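Local coordinates for glutamate racemase (Escherichia coli, PDB 2JFN), which is an alpha/beta enzyme of the Asp/Glu/hydantoin racemase family, modelled here with glutamic acid and uridine-5'-diphosphate-N-acetylmuramoyl-L-alanine bound, at residues A[22-27]-A[45-50]; A[84-89]-A[244-249]; A[160-165]-A[184-189]; A[194-199]-A[217-222]. All blocks are in the same frame, centred on the assembly; numbering follows the deposited sequence.

Contact 1. Residues A[22-27]-A[45-50]; sequences PTVLVF and PDLHYI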
loop_
_atom_site.group_PDB
_atom_site.type_symbol
_atom_site.label_atom_id
_atom_site.label_comp_id
_atom_site.label_asym_id
_atom_site.label_seq_id
_atom_site.Cartn_x
_atom_site.Cartn_y
_atom_site.Cartn_z
ATOM N N PRO A 22 5.723 -17.653 -11.656
ATOM C CA PRO A 22 4.377 -17.115 -11.457
ATOM C C PRO A 22 4.314 -15.595 -11.555
ATOM O O PRO A 22 5.166 -14.877 -11.034
ATOM C CB PRO A 22 3.978 -17.650 -10.080
ATOM C CG PRO A 22 5.282 -17.940 -9.411
ATOM C CD PRO A 22 6.128 -18.494 -10.518
ATOM N N THR A 23 3.294 -15.129 -12.259
ATOM C CA THR A 23 3.074 -13.710 -12.474
ATOM C C THR A 23 2.275 -13.130 -11.321
ATOM O O THR A 23 1.158 -13.566 -11.039
ATOM C CB THR A 23 2.307 -13.481 -13.792
ATOM O OG1 THR A 23 3.119 -13.918 -14.890
ATOM C CG2 THR A 23 1.956 -12.009 -13.961
ATOM N N VAL A 24 2.858 -12.144 -10.654
ATOM C CA VAL A 24 2.202 -11.492 -9.536
ATOM C C VAL A 24 2.023 -10.001 -9.780
ATOM O O VAL A 24 2.974 -9.290 -10.101
ATOM C CB VAL A 24 3.004 -11.689 -8.233
ATOM C CG1 VAL A 24 2.406 -10.851 -7.119
ATOM C CG2 VAL A 24 2.994 -13.167 -7.848
ATOM N N LEU A 25 0.789 -9.542 -9.622
ATOM C CA LEU A 25 0.473 -8.135 -9.794
ATOM C C LEU A 25 0.419 -7.455 -8.436
ATOM O O LEU A 25 -0.178 -7.980 -7.500
ATOM C CB LEU A 25 -0.891 -7.962 -10.472
ATOM C CG LEU A 25 -1.488 -6.551 -10.399
ATOM C CD1 LEU A 25 -0.629 -5.574 -11.210
ATOM C CD2 LEU A 25 -2.927 -6.572 -10.929
ATOM N N VAL A 26 1.068 -6.300 -8.334
ATOM C CA VAL A 26 1.029 -5.497 -7.121
ATOM C C VAL A 26 0.438 -4.163 -7.602
ATOM O O VAL A 26 1.014 -3.498 -8.472
ATOM C CB VAL A 26 2.430 -5.272 -6.515
ATOM C CG1 VAL A 26 2.311 -4.411 -5.266
ATOM C CG2 VAL A 26 3.074 -6.627 -6.156
ATOM N N PHE A 27 -0.720 -3.802 -7.054
ATOM C CA PHE A 27 -1.429 -2.582 -7.438
ATOM C C PHE A 27 -1.584 -1.538 -6.337
ATOM O O PHE A 27 -1.751 -1.871 -5.166
ATOM C CB PHE A 27 -2.834 -2.934 -7.939
ATOM C CG PHE A 27 -3.732 -1.733 -8.124
ATOM C CD1 PHE A 27 -3.674 -0.974 -9.292
ATOM C CD2 PHE A 27 -4.589 -1.327 -7.106
ATOM C CE1 PHE A 27 -4.453 0.174 -9.440
ATOM C CE2 PHE A 27 -5.374 -0.178 -7.242
ATOM C CZ PHE A 27 -5.304 0.574 -8.410
ATOM N N PRO A 45 11.951 -13.438 -4.542
ATOM C CA PRO A 45 12.732 -12.687 -5.531
ATOM C C PRO A 45 12.713 -13.056 -7.016
ATOM O O PRO A 45 13.083 -12.227 -7.851
ATOM C CB PRO A 45 14.146 -12.745 -4.953
ATOM C CG PRO A 45 14.175 -14.088 -4.306
ATOM C CD PRO A 45 12.843 -14.130 -3.592
ATOM N N ASP A 46 12.281 -14.262 -7.368
ATOM C CA ASP A 46 12.313 -14.652 -8.779
ATOM C C ASP A 46 10.998 -14.602 -9.555
ATOM O O ASP A 46 10.964 -14.991 -10.720
ATOM C CB ASP A 46 12.910 -16.060 -8.917
ATOM C CG ASP A 46 14.286 -16.172 -8.290
ATOM O OD1 ASP A 46 15.190 -15.407 -8.696
ATOM O OD2 ASP A 46 14.465 -17.029 -7.391
ATOM N N LEU A 47 9.929 -14.121 -8.932
ATOM C CA LEU A 47 8.635 -14.062 -9.608
ATOM C C LEU A 47 8.622 -13.069 -10.761
ATOM O O LEU A 47 9.527 -12.243 -10.898
ATOM C CB LEU A 47 7.540 -13.672 -8.613
ATOM C CG LEU A 47 7.450 -14.485 -7.322
ATOM C CD1 LEU A 47 6.305 -13.966 -6.482
ATOM C CD2 LEU A 47 7.250 -15.954 -7.652
ATOM N N HIS A 48 7.602 -13.175 -11.609
ATOM C CA HIS A 48 7.437 -12.242 -12.720
ATOM C C HIS A 48 6.501 -11.186 -12.149
ATOM O O HIS A 48 5.286 -11.389 -12.092
ATOM C CB HIS A 48 6.757 -12.894 -13.925
ATOM C CG HIS A 48 6.322 -11.910 -14.971
ATOM N ND1 HIS A 48 5.084 -11.963 -15.577
ATOM C CD2 HIS A 48 6.965 -10.855 -15.525
ATOM C CE1 HIS A 48 4.985 -10.984 -16.460
ATOM N NE2 HIS A 48 6.114 -10.297 -16.447
ATOM N N TYR A 49 7.070 -10.073 -11.715
ATOM C CA TYR A 49 6.274 -9.015 -11.119
ATOM C C TYR A 49 5.762 -7.964 -12.092
ATOM O O TYR A 49 6.450 -7.561 -13.036
ATOM C CB TYR A 49 7.066 -8.303 -10.016
ATOM C CG TYR A 49 7.320 -9.133 -8.776
ATOM C CD1 TYR A 49 8.544 -9.770 -8.575
ATOM C CD2 TYR A 49 6.341 -9.257 -7.788
ATOM C CE1 TYR A 49 8.797 -10.512 -7.408
ATOM C CE2 TYR A 49 6.575 -9.994 -6.625
ATOM C CZ TYR A 49 7.807 -10.617 -6.441
ATOM O OH TYR A 49 8.039 -11.328 -5.279
ATOM N N ILE A 50 4.535 -7.536 -11.845
ATOM C CA ILE A 50 3.913 -6.484 -12.625
ATOM C C ILE A 50 3.476 -5.463 -11.590
ATOM O O ILE A 50 2.746 -5.801 -10.653
ATOM C CB ILE A 50 2.651 -6.966 -13.362
ATOM C CG1 ILE A 50 3.009 -8.053 -14.379
ATOM C CG2 ILE A 50 1.979 -5.781 -14.059
ATOM C CD1 ILE A 50 1.790 -8.796 -14.909
#
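The carbonyl oxygen of H48 is gripped twice: V24 N donates to H48 O over 2.9 Å, and T23 CA brings a C-H to the same oxygen at 3.2 Å. V24 O is held in the same way by I50 N and the C-H of Y49 CA, and I50 O by V26 N and L25 CA. With H48 N donating to P22 O, this alternation and the 24° between the strand directions establish parallel pairing. The T23–H48 pair adds a side-chain bond. T23 OG1 meets H48 ND1 at 2.9 Å, in the plane of the imidazole at its edge, and either atom could be the donor. The two side chains run alongside each other with a common heading. With chi1 at -64°, T23 keeps OG1 beside its backbone N and sends CG2 anti to it, where CG2 presses on I50 CD1 at a tight 3.4 Å. At the beginning of the pairing L47 forks: CD2 is pushed against P22 CG at 3.3 Å, also tighter than usual, while CD1 reaches V24 CG2 at 3.7 Å. L47 CB lies 3.6 Å above one face of the Y49 ring, displaced from the ring centre; the Y49 hydroxyl bonds to L44 O. Helix 33-43 covers V26 and Y49 through Y37 and I40, whereas helix 65-82 packs V79 on L25 and I50. Strand 21-28, helix 33-43 and strand 48-53 thus form a beta-alpha-beta crossover, with its two strands adjacent in the sheet.

Contact 2. Residues A[84-89]-A[244-249]; sequences PLALAV and PDAKSA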
loop_
_atom_site.group_PDB
_atom_site.type_symbol
_atom_site.label_atom_id
_atom_site.label_comp_id
_atom_site.label_asym_id
_atom_site.label_seq_id
_atom_site.Cartn_x
_atom_site.Cartn_y
_atom_site.Cartn_z
ATOM N N PRO A 84 -1.697 -13.399 -17.913
ATOM C CA PRO A 84 -2.568 -14.147 -17.005
ATOM C C PRO A 84 -1.893 -13.981 -15.639
ATOM O O PRO A 84 -0.666 -13.982 -15.553
ATOM C CB PRO A 84 -2.464 -15.574 -17.530
ATOM C CG PRO A 84 -2.328 -15.357 -19.020
ATOM C CD PRO A 84 -1.334 -14.211 -19.092
ATOM N N LEU A 85 -2.679 -13.830 -14.582
ATOM C CA LEU A 85 -2.112 -13.616 -13.254
ATOM C C LEU A 85 -2.223 -14.821 -12.333
ATOM O O LEU A 85 -3.227 -15.518 -12.333
ATOM C CB LEU A 85 -2.805 -12.424 -12.586
ATOM C CG LEU A 85 -2.841 -11.102 -13.356
ATOM C CD1 LEU A 85 -3.686 -10.076 -12.602
ATOM C CD2 LEU A 85 -1.425 -10.599 -13.557
ATOM N N ALA A 86 -1.175 -15.070 -11.560
ATOM C CA ALA A 86 -1.198 -16.163 -10.600
ATOM C C ALA A 86 -1.802 -15.591 -9.314
ATOM O O ALA A 86 -2.468 -16.290 -8.555
ATOM C CB ALA A 86 0.226 -16.673 -10.344
ATOM N N LEU A 87 -1.591 -14.298 -9.089
ATOM C CA LEU A 87 -2.096 -13.643 -7.889
ATOM C C LEU A 87 -1.969 -12.130 -8.012
ATOM O O LEU A 87 -1.072 -11.629 -8.691
ATOM C CB LEU A 87 -1.293 -14.137 -6.676
ATOM C CG LEU A 87 -1.448 -13.508 -5.289
ATOM C CD1 LEU A 87 -0.952 -14.508 -4.249
ATOM C CD2 LEU A 87 -0.655 -12.203 -5.193
ATOM N N ALA A 88 -2.870 -11.410 -7.352
ATOM C CA ALA A 88 -2.852 -9.954 -7.362
ATOM C C ALA A 88 -2.946 -9.406 -5.941
ATOM O O ALA A 88 -3.695 -9.920 -5.104
ATOM C CB ALA A 88 -4.004 -9.418 -8.192
ATOM N N VAL A 89 -2.179 -8.357 -5.679
ATOM C CA VAL A 89 -2.174 -7.716 -4.371
ATOM C C VAL A 89 -2.667 -6.284 -4.492
ATOM O O VAL A 89 -2.120 -5.496 -5.264
ATOM C CB VAL A 89 -0.753 -7.663 -3.770
ATOM C CG1 VAL A 89 -0.810 -7.054 -2.372
ATOM C CG2 VAL A 89 -0.138 -9.056 -3.741
ATOM N N PRO A 244 -3.268 -20.246 -9.590
ATOM C CA PRO A 244 -3.279 -21.080 -10.795
ATOM C C PRO A 244 -1.905 -20.991 -11.455
ATOM O O PRO A 244 -1.139 -20.066 -11.176
ATOM C CB PRO A 244 -4.383 -20.448 -11.641
ATOM C CG PRO A 244 -4.297 -18.988 -11.258
ATOM C CD PRO A 244 -4.137 -19.065 -9.756
ATOM N N ASP A 245 -1.592 -21.949 -12.323
ATOM C CA ASP A 245 -0.303 -21.983 -13.011
ATOM C C ASP A 245 -0.161 -20.898 -14.080
ATOM O O ASP A 245 -0.108 -21.197 -15.275
ATOM C CB ASP A 245 -0.094 -23.362 -13.659
ATOM C CG ASP A 245 1.314 -23.549 -14.194
ATOM O OD1 ASP A 245 1.515 -24.408 -15.079
ATOM O OD2 ASP A 245 2.232 -22.847 -13.723
ATOM N N ALA A 246 -0.095 -19.639 -13.653
ATOM C CA ALA A 246 0.051 -18.517 -14.577
ATOM C C ALA A 246 1.460 -17.951 -14.423
ATOM O O ALA A 246 1.758 -17.261 -13.446
ATOM C CB ALA A 246 -0.990 -17.443 -14.268
ATOM N N LYS A 247 2.322 -18.234 -15.394
ATOM C CA LYS A 247 3.704 -17.780 -15.331
ATOM C C LYS A 247 4.233 -17.210 -16.640
ATOM O O LYS A 247 3.665 -17.431 -17.706
ATOM C CB LYS A 247 4.594 -18.944 -14.894
ATOM C CG LYS A 247 4.443 -20.186 -15.761
ATOM C CD LYS A 247 5.291 -21.339 -15.235
ATOM C CE LYS A 247 5.033 -22.615 -16.022
ATOM N NZ LYS A 247 5.335 -22.434 -17.470
ATOM N N SER A 248 5.343 -16.487 -16.547
ATOM C CA SER A 248 5.974 -15.882 -17.708
ATOM C C SER A 248 7.482 -15.758 -17.494
ATOM O O SER A 248 7.957 -15.708 -16.358
ATOM C CB SER A 248 5.368 -14.494 -17.964
ATOM O OG SER A 248 6.038 -13.822 -19.011
ATOM N N ALA A 249 8.231 -15.711 -18.591
ATOM C CA ALA A 249 9.678 -15.577 -18.506
ATOM C C ALA A 249 10.083 -14.129 -18.776
ATOM O O ALA A 249 11.253 -13.771 -18.649
ATOM C CB ALA A 249 10.359 -16.519 -19.504
#
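The backbones of P84-V89 and P244-A249 approach at one point, where A86 CA and A246 CA stand 4.8 Å apart, and then diverge. The meeting point is a branch of the mixed beta-sheet: T23 of strand 21-28 forms backbone hydrogen bonds with both A86 and A246, beyond which strand 87-90 continues parallel to strand 21-28 and the short strand 247-248 runs antiparallel to it. What joins the two arms directly is van der Waals packing of small groups. A246 points its CB toward the other segment, 4.0 Å from P84 CB. The A86 methyl passes beside the A246 backbone, A86 CB lying 3.5 Å from A246 O. The P244 ring closes the other end of the contact, its CD resting 3.5 Å from A86 O, with its CG near L85 O. An inverse gamma turn centred on D245 brings P244 and A246 to bear together; its evidence is the bond from A246 N to P244 O, 2.7 Å long. Beyond this point of approach the two arms have different surroundings. L87 and V89 are covered by T235 of helix 228-241, while S248 packs on T23 and H48. The A246 methyl sits over the flat face of the L85-A86 peptide, its CB 3.5 Å from both L85 C and L85 O.

Contact 3. Residues A[160-165]-A[184-189]; sequences LGSAEM and KRILRP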
loop_
_atom_site.group_PDB
_atom_site.type_symbol
_atom_site.label_atom_id
_atom_site.label_comp_id
_atom_site.label_asym_id
_atom_site.label_seq_id
_atom_site.Cartn_x
_atom_site.Cartn_y
_atom_site.Cartn_z
ATOM N N LEU A 160 -4.738 9.472 13.177
ATOM C CA LEU A 160 -4.226 10.674 12.543
ATOM C C LEU A 160 -4.224 10.435 11.030
ATOM O O LEU A 160 -3.416 9.663 10.511
ATOM C CB LEU A 160 -2.813 10.975 13.057
ATOM C CG LEU A 160 -2.295 12.403 12.888
ATOM C CD1 LEU A 160 -1.022 12.583 13.711
ATOM C CD2 LEU A 160 -2.040 12.695 11.418
ATOM N N GLY A 161 -5.155 11.083 10.333
ATOM C CA GLY A 161 -5.249 10.932 8.889
ATOM C C GLY A 161 -4.569 12.092 8.188
ATOM O O GLY A 161 -4.832 13.252 8.504
ATOM N N SER A 162 -3.696 11.793 7.233
ATOM C CA SER A 162 -2.988 12.852 6.525
ATOM C C SER A 162 -2.790 12.605 5.039
ATOM O O SER A 162 -1.996 11.753 4.642
ATOM C CB SER A 162 -1.617 13.091 7.166
ATOM O OG SER A 162 -0.862 14.020 6.403
ATOM N N ALA A 163 -3.502 13.367 4.217
ATOM C CA ALA A 163 -3.368 13.244 2.777
ATOM C C ALA A 163 -2.026 13.871 2.385
ATOM O O ALA A 163 -1.405 13.480 1.399
ATOM C CB ALA A 163 -4.512 13.971 2.084
ATOM N N GLU A 164 -1.577 14.842 3.175
ATOM C CA GLU A 164 -0.312 15.511 2.897
ATOM C C GLU A 164 0.874 14.550 3.006
ATOM O O GLU A 164 1.840 14.638 2.244
ATOM C CB GLU A 164 -0.110 16.679 3.863
ATOM C CG GLU A 164 1.107 17.528 3.531
ATOM C CD GLU A 164 1.260 18.725 4.452
ATOM O OE1 GLU A 164 0.299 19.043 5.188
ATOM O OE2 GLU A 164 2.342 19.353 4.427
ATOM N N MET A 165 0.807 13.628 3.957
ATOM C CA MET A 165 1.900 12.680 4.117
ATOM C C MET A 165 1.995 11.788 2.878
ATOM O O MET A 165 3.086 11.383 2.468
ATOM C CB MET A 165 1.684 11.834 5.370
ATOM C CG MET A 165 2.950 11.131 5.834
ATOM S SD MET A 165 2.722 10.229 7.379
ATOM C CE MET A 165 2.726 11.557 8.556
ATOM N N LYS A 184 6.860 17.309 11.034
ATOM C CA LYS A 184 6.688 17.689 12.432
ATOM C C LYS A 184 5.354 18.392 12.625
ATOM O O LYS A 184 4.686 18.210 13.640
ATOM C CB LYS A 184 7.820 18.621 12.880
ATOM C CG LYS A 184 9.179 17.956 12.955
ATOM C CD LYS A 184 10.277 18.969 13.236
ATOM C CE LYS A 184 11.649 18.321 13.169
ATOM N NZ LYS A 184 12.745 19.332 13.324
ATOM N N ARG A 185 4.982 19.205 11.645
ATOM C CA ARG A 185 3.728 19.943 11.703
ATOM C C ARG A 185 2.564 18.960 11.662
ATOM O O ARG A 185 1.632 19.039 12.464
ATOM C CB ARG A 185 3.640 20.909 10.517
ATOM C CG ARG A 185 2.348 21.710 10.473
ATOM C CD ARG A 185 2.237 22.659 11.662
ATOM N NE ARG A 185 0.890 23.213 11.765
ATOM C CZ ARG A 185 -0.178 22.507 12.122
ATOM N NH1 ARG A 185 -0.058 21.218 12.417
ATOM N NH2 ARG A 185 -1.370 23.085 12.167
ATOM N N ILE A 186 2.626 18.026 10.721
ATOM C CA ILE A 186 1.574 17.028 10.592
ATOM C C ILE A 186 1.456 16.220 11.886
ATOM O O ILE A 186 0.353 15.926 12.344
ATOM C CB ILE A 186 1.873 16.065 9.412
ATOM C CG1 ILE A 186 1.857 16.845 8.090
ATOM C CG2 ILE A 186 0.852 14.928 9.392
ATOM C CD1 ILE A 186 2.279 16.019 6.878
ATOM N N LEU A 187 2.596 15.874 12.479
ATOM C CA LEU A 187 2.613 15.083 13.707
ATOM C C LEU A 187 2.568 15.909 14.998
ATOM O O LEU A 187 2.655 15.357 16.094
ATOM C CB LEU A 187 3.857 14.177 13.717
ATOM C CG LEU A 187 3.924 13.133 12.593
ATOM C CD1 LEU A 187 5.317 12.516 12.516
ATOM C CD2 LEU A 187 2.880 12.061 12.839
ATOM N N ARG A 188 2.409 17.224 14.867
ATOM C CA ARG A 188 2.374 18.109 16.030
ATOM C C ARG A 188 1.452 17.581 17.133
ATOM O O ARG A 188 1.848 17.519 18.293
ATOM C CB ARG A 188 1.961 19.535 15.613
ATOM C CG ARG A 188 2.270 20.607 16.678
ATOM C CD ARG A 188 2.009 22.028 16.174
ATOM N NE ARG A 188 0.583 22.338 16.064
ATOM C CZ ARG A 188 0.101 23.541 15.768
ATOM N NH1 ARG A 188 0.927 24.554 15.545
ATOM N NH2 ARG A 188 -1.206 23.741 15.705
ATOM N N PRO A 189 0.219 17.168 16.781
ATOM C CA PRO A 189 -0.722 16.647 17.781
ATOM C C PRO A 189 -0.083 15.601 18.691
ATOM O O PRO A 189 -0.262 15.624 19.914
ATOM C CB PRO A 189 -1.828 16.037 16.925
ATOM C CG PRO A 189 -1.823 16.885 15.709
ATOM C CD PRO A 189 -0.353 17.067 15.426
#
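I186 reaches from its helix into the bend between strand 156-161 and helix 163-174, and both branches leaving its CB find partners. I186 CG2 touches S162 OG at 3.6 Å. The methyl M165 CE lies 3.9 Å from I186 CG2, with L160 CD2 slightly farther off. CG1, placed beside the backbone N by a chi1 of -64°, passes E164 OE1 at 4.0 Å. The tip, I186 CD1, is 3.8 Å from E164 CD and equally near S162 OG, with E164 CB and CG about as close. The extended chain of E164 lies alongside this tip, the two side chains crossing at a slant. M165 instead bends at chi3 (-76°), which brings CE back to I186 CG2. A second apolar pair lies beside the first: L160 CD1 meets L187 CD2 at 4.0 Å, the side chains crossing at about a right angle. Behind this pair L133 of the neighbouring strand 129-134 packs on both leucines, and L214 of helix 211-217 touches M165 and L187. The hydroxyl that I186 covers already has a polar task: S162 is the N-cap of helix 163-174, and its OG accepts from M165 N, in the first turn, at 3.0 Å. Across the two segments the chemistry is van der Waals contact, mostly of methyl groups, with the E164 carboxylate touching only carbon; the I186 methyls probably help shield the capping bond.

Contact 4. Residues A[194-199]-A[217-222]; sequences KEPPDT and VLPEGT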
loop_
_atom_site.group_PDB
_atom_site.type_symbol
_atom_site.label_atom_id
_atom_site.label_comp_id
_atom_site.label_asym_id
_atom_site.label_seq_id
_atom_site.Cartn_x
_atom_site.Cartn_y
_atom_site.Cartn_z
ATOM N N LYS A 194 1.517 14.108 26.394
ATOM C CA LYS A 194 2.299 13.784 27.585
ATOM C C LYS A 194 2.906 12.402 27.349
ATOM O O LYS A 194 4.104 12.182 27.533
ATOM C CB LYS A 194 1.403 13.745 28.833
ATOM C CG LYS A 194 2.167 13.435 30.121
ATOM C CD LYS A 194 1.459 12.408 31.020
ATOM C CE LYS A 194 0.381 13.009 31.925
ATOM N NZ LYS A 194 -0.878 13.427 31.239
ATOM N N GLU A 195 2.054 11.473 26.936
ATOM C CA GLU A 195 2.494 10.114 26.651
ATOM C C GLU A 195 2.041 9.722 25.249
ATOM O O GLU A 195 0.935 9.217 25.059
ATOM C CB GLU A 195 1.920 9.134 27.673
ATOM C CG GLU A 195 2.268 7.689 27.355
ATOM C CD GLU A 195 2.061 6.758 28.527
ATOM O OE1 GLU A 195 0.981 6.816 29.158
ATOM O OE2 GLU A 195 2.981 5.959 28.811
ATOM N N PRO A 196 2.891 9.963 24.243
ATOM C CA PRO A 196 2.534 9.618 22.865
ATOM C C PRO A 196 2.502 8.108 22.665
ATOM O O PRO A 196 2.978 7.350 23.513
ATOM C CB PRO A 196 3.634 10.295 22.051
ATOM C CG PRO A 196 4.825 10.163 22.945
ATOM C CD PRO A 196 4.257 10.516 24.313
ATOM N N PRO A 197 1.931 7.647 21.542
ATOM C CA PRO A 197 1.861 6.205 21.276
ATOM C C PRO A 197 3.263 5.620 21.250
ATOM O O PRO A 197 4.181 6.247 20.730
ATOM C CB PRO A 197 1.210 6.134 19.890
ATOM C CG PRO A 197 0.464 7.414 19.776
ATOM C CD PRO A 197 1.384 8.415 20.411
ATOM N N ASP A 198 3.450 4.430 21.808
ATOM C CA ASP A 198 4.772 3.828 21.759
ATOM C C ASP A 198 4.819 2.898 20.540
ATOM O O ASP A 198 5.871 2.378 20.168
ATOM C CB ASP A 198 5.085 3.079 23.069
ATOM C CG ASP A 198 4.312 1.775 23.226
ATOM O OD1 ASP A 198 3.268 1.587 22.559
ATOM O OD2 ASP A 198 4.758 0.936 24.051
ATOM N N THR A 199 3.665 2.734 19.903
ATOM C CA THR A 199 3.540 1.885 18.715
ATOM C C THR A 199 2.694 2.623 17.671
ATOM O O THR A 199 1.579 3.041 17.962
ATOM C CB THR A 199 2.861 0.553 19.081
ATOM O OG1 THR A 199 3.549 -0.038 20.193
ATOM C CG2 THR A 199 2.908 -0.417 17.903
ATOM N N VAL A 217 11.428 12.284 13.306
ATOM C CA VAL A 217 10.468 13.213 13.885
ATOM C C VAL A 217 9.719 12.675 15.099
ATOM O O VAL A 217 9.474 13.407 16.054
ATOM C CB VAL A 217 9.432 13.649 12.811
ATOM C CG1 VAL A 217 8.382 14.567 13.419
ATOM C CG2 VAL A 217 10.145 14.345 11.674
ATOM N N LEU A 218 9.345 11.400 15.057
ATOM C CA LEU A 218 8.603 10.793 16.157
ATOM C C LEU A 218 9.440 10.643 17.424
ATOM O O LEU A 218 10.659 10.465 17.363
ATOM C CB LEU A 218 8.068 9.415 15.744
ATOM C CG LEU A 218 6.995 9.357 14.648
ATOM C CD1 LEU A 218 6.870 7.926 14.151
ATOM C CD2 LEU A 218 5.661 9.863 15.184
ATOM N N PRO A 219 8.790 10.717 18.596
ATOM C CA PRO A 219 9.501 10.580 19.869
ATOM C C PRO A 219 10.288 9.280 19.958
ATOM O O PRO A 219 9.836 8.228 19.495
ATOM C CB PRO A 219 8.384 10.662 20.912
ATOM C CG PRO A 219 7.156 10.266 20.158
ATOM C CD PRO A 219 7.353 10.937 18.824
ATOM N N GLU A 220 11.470 9.366 20.554
ATOM C CA GLU A 220 12.358 8.220 20.712
ATOM C C GLU A 220 11.580 7.007 21.211
ATOM O O GLU A 220 10.634 7.146 21.990
ATOM C CB GLU A 220 13.460 8.548 21.723
ATOM C CG GLU A 220 13.912 10.002 21.717
ATOM C CD GLU A 220 14.645 10.382 22.998
ATOM O OE1 GLU A 220 15.733 9.820 23.251
ATOM O OE2 GLU A 220 14.127 11.240 23.756
ATOM N N GLY A 221 11.975 5.824 20.754
ATOM C CA GLY A 221 11.320 4.606 21.197
ATOM C C GLY A 221 10.023 4.213 20.513
ATOM O O GLY A 221 9.452 3.173 20.844
ATOM N N THR A 222 9.545 5.025 19.575
ATOM C CA THR A 222 8.307 4.697 18.870
ATOM C C THR A 222 8.574 3.560 17.887
ATOM O O THR A 222 9.510 3.622 17.087
ATOM C CB THR A 222 7.750 5.902 18.078
ATOM O OG1 THR A 222 7.597 7.038 18.946
ATOM C CG2 THR A 222 6.396 5.545 17.485
HETATM O O HOH W 1 7.316 6.743 21.937
HETATM O O HOH W 2 8.001 1.049 21.753
#
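P196 and P219 make the tight part of this contact, their CG atoms 3.6 Å apart as the two rings overlap with opposed headings. Farther along, the chains still approach, D198 CA lying 4.6 Å from T222 CA, yet polar groups face one another there and water mediates between them. D198 O and G221 O are 3.7 Å apart, two acceptors that cannot bond directly; one water donates to both, at 3.0 Å to D198 O and at 2.7 Å to G221 O. A second water donates to T222 OG1 at 3.0 Å and makes weak, longer bonds to P197 O and E220 O. The P219-T222 side contains a type II beta turn, which probably restrains it and in which G221 takes a positive phi of 82°. P219 O accepts twice from T222, from its backbone N and, at 2.6 Å, from its OG1, the hydroxyl standing beside that N with chi1 at -54°. On the other side the D198 carboxylate is held by T125, A126 and N127, and OD1 also receives T199 OG1 from above the carboxylate plane. The two loops lead into neighbouring parallel strands, 199-202 and 223-225, and D198 already shares a backbone bond with R223. Helix 188-191 lies behind the second loop, its W190 touching L218 and its L191 touching P219.

Overall arrangement
Contacts 1 and 2 belong to one mixed sheet, their centres 7 Å apart. Strand 21-28 is common to both, and the bonds T23 O to A86 N and L25 O to V89 N tie them together. Contacts 3 and 4, with centres 14 Å apart, lie on the opposite side of the chain's centre around the four-stranded parallel sheet, where L187 packs on V217 and L218. Between the two groups centres are about 33 to 41 Å apart, without touching. Contact 1 closes first along the chain; contacts 3 and 4 follow in series inside the loop closed by contact 2. The four strands of the second sheet are thus all inserted between 84-89 and 244-249, after which the chain returns to the first.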